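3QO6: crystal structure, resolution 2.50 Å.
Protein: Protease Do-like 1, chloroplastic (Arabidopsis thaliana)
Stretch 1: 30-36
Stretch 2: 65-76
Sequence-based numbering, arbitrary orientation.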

# COMPACT_ATOMS: atom_id res chain seq x y z
N VAL B 30 37.33 -16.35 -5.70
CA VAL B 30 35.96 -15.86 -5.87
C VAL B 30 35.90 -14.80 -6.95
O VAL B 30 36.85 -14.04 -7.10
CB VAL B 30 35.36 -15.34 -4.49
CG1 VAL B 30 34.01 -14.71 -4.67
CG2 VAL B 30 35.21 -16.52 -3.52
N VAL B 31 34.80 -14.76 -7.70
CA VAL B 31 34.63 -13.78 -8.78
C VAL B 31 33.28 -13.06 -8.72
O VAL B 31 32.33 -13.55 -8.09
CB VAL B 31 34.74 -14.47 -10.18
CG1 VAL B 31 36.00 -15.33 -10.23
CG2 VAL B 31 33.47 -15.29 -10.49
N TYR B 32 33.21 -11.89 -9.38
CA TYR B 32 31.99 -11.09 -9.46
C TYR B 32 31.37 -11.35 -10.85
O TYR B 32 32.08 -11.41 -11.84
CB TYR B 32 32.37 -9.61 -9.28
CG TYR B 32 31.22 -8.65 -8.97
CD1 TYR B 32 31.25 -7.83 -7.82
CD2 TYR B 32 30.14 -8.50 -9.85
CE1 TYR B 32 30.23 -6.88 -7.56
CE2 TYR B 32 29.12 -7.56 -9.61
CZ TYR B 32 29.17 -6.75 -8.47
OH TYR B 32 28.14 -5.85 -8.23
N ILE B 33 30.06 -11.54 -10.95
CA ILE B 33 29.42 -11.81 -12.23
C ILE B 33 28.41 -10.73 -12.65
O ILE B 33 27.49 -10.44 -11.92
CB ILE B 33 28.67 -13.18 -12.17
CG1 ILE B 33 29.69 -14.33 -12.18
CG2 ILE B 33 27.62 -13.29 -13.31
CD1 ILE B 33 29.05 -15.73 -12.14
N THR B 34 28.56 -10.14 -13.84
CA THR B 34 27.56 -9.14 -14.25
C THR B 34 26.65 -9.53 -15.41
O THR B 34 27.11 -9.82 -16.52
CB THR B 34 28.17 -7.80 -14.62
OG1 THR B 34 29.39 -7.61 -13.89
CG2 THR B 34 27.17 -6.67 -14.28
N ASN B 35 25.36 -9.48 -15.12
CA ASN B 35 24.26 -9.81 -16.02
C ASN B 35 23.82 -8.55 -16.79
O ASN B 35 22.89 -7.87 -16.35
CB ASN B 35 23.10 -10.32 -15.14
CG ASN B 35 21.92 -10.89 -15.93
OD1 ASN B 35 21.40 -10.25 -16.85
ND2 ASN B 35 21.48 -12.09 -15.54
N LEU B 36 24.46 -8.22 -17.91
CA LEU B 36 24.09 -7.02 -18.69
C LEU B 36 22.85 -7.19 -19.56
O LEU B 36 22.77 -8.14 -20.34
CB LEU B 36 25.24 -6.57 -19.59
CG LEU B 36 26.53 -6.06 -18.96
CD1 LEU B 36 27.00 -7.03 -17.89
CD2 LEU B 36 27.58 -5.87 -20.06
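Stretch 2 65-76: HIVTNYHVIRGA

Stretch 2 packs along one side of the strand that includes residues 30-36, the side onto which Val31, Ile33 and Asn35 direct their CA-to-CB bonds. It begins as a strand (65-69), passes through a weakly bonded helical segment at about 70-73, and closes with a type II beta turn from Ile73 to Ala76. The two stretches advance in the same sense: Ile66 lies nearest Val31, with CA atoms 8.4 Å apart, and Ala76 nearest Asn35, with CA atoms 5.2 Å apart. No backbone-to-backbone hydrogen bond joins them; side chains of stretch 1 meet both side chains and main-chain carbonyls of stretch 2. Ile33, the most covered residue, has chi1 m and chi2 t. Ile33 CD1 reaches to 3.6 Å from Thr68 OG1, while Ile33 CG2 lies 4.0 Å from Val72 CG1 and 4.2 Å from Ile73 CD1. Asn35, chi1 t, supplies the polar anchor: ND2 donates hydrogen bonds to Val72 O (3.1 Å) and Arg74 O (3.2 Å), tying the helical segment and the turn to the strand through main-chain carbonyls. Asn35 OD1 lies 3.4 Å from Ala76 CB. Within the turn, Ala76 N donates a hydrogen bond to Ile73 O at 3.3 Å, and Gly75 adopts a positive phi of 66°, which favours glycine. Near the start of both stretches, Ile66 CG2 meets Val31 CG2 at 3.8 Å in a purely apolar contact.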

# COMPACT_ATOMS: atom_id res chain seq x y z
N HIS B 65 36.98 -22.42 -16.05
CA HIS B 65 35.59 -22.74 -15.75
C HIS B 65 35.16 -22.05 -14.46
O HIS B 65 35.87 -22.09 -13.45
CB HIS B 65 35.40 -24.24 -15.66
CG HIS B 65 35.38 -24.91 -16.99
ND1 HIS B 65 36.04 -26.10 -17.24
CD2 HIS B 65 34.77 -24.57 -18.14
CE1 HIS B 65 35.84 -26.45 -18.50
NE2 HIS B 65 35.07 -25.54 -19.07
N ILE B 66 34.01 -21.39 -14.53
CA ILE B 66 33.44 -20.66 -13.40
C ILE B 66 32.07 -21.25 -13.03
O ILE B 66 31.22 -21.51 -13.91
CB ILE B 66 33.30 -19.15 -13.77
CG1 ILE B 66 34.64 -18.58 -14.25
CG2 ILE B 66 32.81 -18.37 -12.57
CD1 ILE B 66 35.74 -18.54 -13.19
N VAL B 67 31.86 -21.47 -11.73
CA VAL B 67 30.61 -22.02 -11.21
C VAL B 67 29.73 -20.94 -10.59
O VAL B 67 30.21 -19.98 -10.00
CB VAL B 67 30.88 -23.09 -10.14
CG1 VAL B 67 29.59 -23.83 -9.80
CG2 VAL B 67 31.91 -24.07 -10.65
N THR B 68 28.42 -21.11 -10.72
CA THR B 68 27.53 -20.14 -10.13
C THR B 68 26.13 -20.71 -10.09
O THR B 68 25.91 -21.87 -10.41
CB THR B 68 27.52 -18.82 -10.93
OG1 THR B 68 26.90 -17.80 -10.16
CG2 THR B 68 26.74 -18.98 -12.23
N ASN B 69 25.19 -19.89 -9.66
CA ASN B 69 23.81 -20.31 -9.60
C ASN B 69 23.26 -20.03 -10.99
O ASN B 69 23.58 -19.01 -11.63
CB ASN B 69 23.02 -19.46 -8.58
CG ASN B 69 23.09 -20.02 -7.16
OD1 ASN B 69 23.11 -19.26 -6.19
ND2 ASN B 69 23.13 -21.33 -7.03
N TYR B 70 22.43 -20.94 -11.47
CA TYR B 70 21.84 -20.70 -12.75
C TYR B 70 20.98 -19.44 -12.68
O TYR B 70 21.06 -18.60 -13.59
CB TYR B 70 20.98 -21.87 -13.18
CG TYR B 70 20.14 -21.54 -14.38
CD1 TYR B 70 20.71 -20.97 -15.53
CD2 TYR B 70 18.77 -21.84 -14.39
CE1 TYR B 70 19.95 -20.70 -16.65
CE2 TYR B 70 18.00 -21.58 -15.50
CZ TYR B 70 18.59 -21.01 -16.63
OH TYR B 70 17.78 -20.71 -17.71
N HIS B 71 20.19 -19.28 -11.61
CA HIS B 71 19.32 -18.11 -11.53
C HIS B 71 20.03 -16.77 -11.65
O HIS B 71 19.40 -15.77 -11.94
CB HIS B 71 18.41 -18.15 -10.28
CG HIS B 71 19.05 -17.65 -9.02
ND1 HIS B 71 19.49 -18.50 -8.03
CD2 HIS B 71 19.35 -16.40 -8.61
CE1 HIS B 71 20.04 -17.79 -7.06
NE2 HIS B 71 19.97 -16.51 -7.39
N VAL B 72 21.34 -16.76 -11.47
CA VAL B 72 22.15 -15.55 -11.58
C VAL B 72 22.44 -15.23 -13.06
O VAL B 72 22.60 -14.07 -13.44
CB VAL B 72 23.50 -15.75 -10.84
CG1 VAL B 72 24.49 -14.66 -11.22
CG2 VAL B 72 23.28 -15.77 -9.35
N ILE B 73 22.50 -16.28 -13.86
CA ILE B 73 22.82 -16.24 -15.29
C ILE B 73 21.57 -16.05 -16.15
O ILE B 73 21.62 -15.42 -17.22
CB ILE B 73 23.53 -17.58 -15.68
CG1 ILE B 73 24.96 -17.53 -15.18
CG2 ILE B 73 23.47 -17.86 -17.14
CD1 ILE B 73 25.69 -16.28 -15.48
N ARG B 74 20.45 -16.61 -15.70
CA ARG B 74 19.20 -16.51 -16.45
C ARG B 74 18.98 -15.15 -17.07
O ARG B 74 19.16 -14.12 -16.41
CB ARG B 74 18.02 -16.81 -15.53
CG ARG B 74 17.61 -18.27 -15.45
CD ARG B 74 16.40 -18.57 -16.33
NE ARG B 74 15.20 -17.89 -15.85
CZ ARG B 74 14.16 -17.57 -16.62
NH1 ARG B 74 14.15 -17.87 -17.92
NH2 ARG B 74 13.13 -16.93 -16.07
N GLY B 75 18.58 -15.16 -18.35
CA GLY B 75 18.27 -13.93 -19.09
C GLY B 75 19.32 -12.88 -19.43
O GLY B 75 18.97 -11.75 -19.73
N ALA B 76 20.60 -13.23 -19.41
CA ALA B 76 21.63 -12.24 -19.73
C ALA B 76 22.03 -12.16 -21.22
O ALA B 76 22.63 -13.10 -21.77
CB ALA B 76 22.87 -12.51 -18.90